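Local coordinates for protein D-alanyl-D-alanine carboxypeptidase (Streptococcus pneumoniae R6, PDB 1XP4) that probably removes the terminal D-alanine from cell-wall precursor peptides, as a serine-type D-Ala-D-Ala carboxypeptidase of the peptidase S11 family, at residues A[147-152]-A[158-163]. Numbering follows the deposited sequence.
Sequences LNNETL and PGSKKD
The amide nitrogen ND2 of N148 is held by two acceptors, the backbone O of D163 at 2.7 Å and the carboxylate oxygen OE2 of E165 just downstream. The bond to D163 is bent, with an N-H...O angle of 136°, and the donor stands above the carbonyl plane. N149 makes the straighter link: its ND2 lies 2.7 Å from O of K161, nearly in line with that C=O, and the acceptor sits in the plane of the N149 amide. The other end of this amide, OD1, accepts from N143; both its polar atoms thus have partners, which would fix its rotation. With CG anti to the backbone N (chi1 -178°), OD1 of N148 accepts a hydrogen bond from the backbone N of E150 at 3.0 Å, the bond of an Asx turn. Beyond the amides, the extended E150 side chain runs alongside D163, its OE2 against CB of D163; OE2 of E150 and OD2 of D163 are 3.9 Å apart, like charges that probably repel, though both residues are exposed to solvent. The side chain of N148 lies about 11 Å from that of S41, the predicted acyl-ester serine. Two neighbouring asparagines, one closing an Asx turn, thus join 147-152 to 158-163 within the long irregular loop between helix 120-133 and strand 167-168 of the carboxypeptidase domain.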
# COMPACT_ATOMS: atom_id res chain seq x y z
N LEU A 147 9.31 7.72 14.75
CA LEU A 147 9.51 8.03 16.16
C LEU A 147 9.24 9.52 16.36
O LEU A 147 9.09 10.29 15.40
CB LEU A 147 10.96 7.76 16.58
CG LEU A 147 11.62 6.40 16.44
CD1 LEU A 147 13.12 6.62 16.26
CD2 LEU A 147 11.34 5.57 17.66
N ASN A 148 9.20 9.93 17.62
CA ASN A 148 9.01 11.33 17.95
C ASN A 148 10.43 11.88 18.02
O ASN A 148 11.36 11.15 18.38
CB ASN A 148 8.30 11.45 19.29
CG ASN A 148 8.02 12.89 19.66
OD1 ASN A 148 8.88 13.57 20.22
ND2 ASN A 148 6.81 13.36 19.36
N ASN A 149 10.62 13.15 17.67
CA ASN A 149 11.96 13.73 17.71
C ASN A 149 12.62 13.71 19.09
O ASN A 149 13.85 13.61 19.19
CB ASN A 149 11.93 15.16 17.17
CG ASN A 149 11.84 15.21 15.66
OD1 ASN A 149 12.23 14.26 14.97
ND2 ASN A 149 11.36 16.33 15.13
N GLU A 150 11.83 13.81 20.15
CA GLU A 150 12.40 13.80 21.50
C GLU A 150 13.20 12.53 21.71
O GLU A 150 14.04 12.46 22.61
CB GLU A 150 11.30 13.88 22.57
CG GLU A 150 10.36 15.07 22.43
CD GLU A 150 9.38 15.18 23.59
OE1 GLU A 150 9.08 14.13 24.22
OE2 GLU A 150 8.89 16.30 23.87
N THR A 151 12.94 11.52 20.88
CA THR A 151 13.64 10.24 20.98
C THR A 151 14.94 10.32 20.20
O THR A 151 15.86 9.54 20.44
CB THR A 151 12.81 9.08 20.38
OG1 THR A 151 11.55 9.00 21.04
CG2 THR A 151 13.55 7.76 20.54
N LEU A 152 15.01 11.26 19.27
CA LEU A 152 16.19 11.42 18.44
C LEU A 152 17.14 12.49 18.96
O LEU A 152 18.13 12.80 18.30
CB LEU A 152 15.76 11.78 17.02
CG LEU A 152 14.70 10.87 16.41
CD1 LEU A 152 14.38 11.32 15.00
CD2 LEU A 152 15.22 9.44 16.41
N PRO A 158 16.67 19.71 10.46
CA PRO A 158 16.94 21.13 10.70
C PRO A 158 15.66 21.93 10.53
O PRO A 158 15.06 21.92 9.44
CB PRO A 158 17.97 21.48 9.63
CG PRO A 158 18.70 20.19 9.46
CD PRO A 158 17.58 19.19 9.43
N GLY A 159 15.22 22.60 11.59
CA GLY A 159 14.01 23.38 11.50
C GLY A 159 12.85 22.69 12.20
O GLY A 159 11.95 23.36 12.71
N SER A 160 12.87 21.36 12.23
CA SER A 160 11.80 20.61 12.88
C SER A 160 11.82 20.85 14.40
O SER A 160 12.85 21.17 14.98
CB SER A 160 11.93 19.12 12.58
OG SER A 160 13.08 18.55 13.19
N LYS A 161 10.67 20.69 15.03
CA LYS A 161 10.56 20.90 16.46
C LYS A 161 10.99 19.63 17.19
O LYS A 161 10.97 18.55 16.62
CB LYS A 161 9.13 21.30 16.82
CG LYS A 161 8.67 22.55 16.07
CD LYS A 161 7.22 22.91 16.32
CE LYS A 161 6.83 24.13 15.48
NZ LYS A 161 5.42 24.57 15.72
N LYS A 162 11.37 19.79 18.45
CA LYS A 162 11.84 18.67 19.26
C LYS A 162 10.85 17.57 19.57
O LYS A 162 11.25 16.45 19.88
CB LYS A 162 12.45 19.21 20.55
CG LYS A 162 13.71 20.02 20.30
CD LYS A 162 14.36 20.47 21.60
CE LYS A 162 15.71 21.13 21.34
NZ LYS A 162 16.34 21.58 22.62
N ASP A 163 9.55 17.86 19.51
CA ASP A 163 8.57 16.81 19.76
C ASP A 163 7.68 16.55 18.54
O ASP A 163 6.60 15.97 18.66
CB ASP A 163 7.70 17.15 20.98
CG ASP A 163 7.10 18.53 20.92
OD1 ASP A 163 6.81 19.01 19.81
OD2 ASP A 163 6.90 19.12 22.00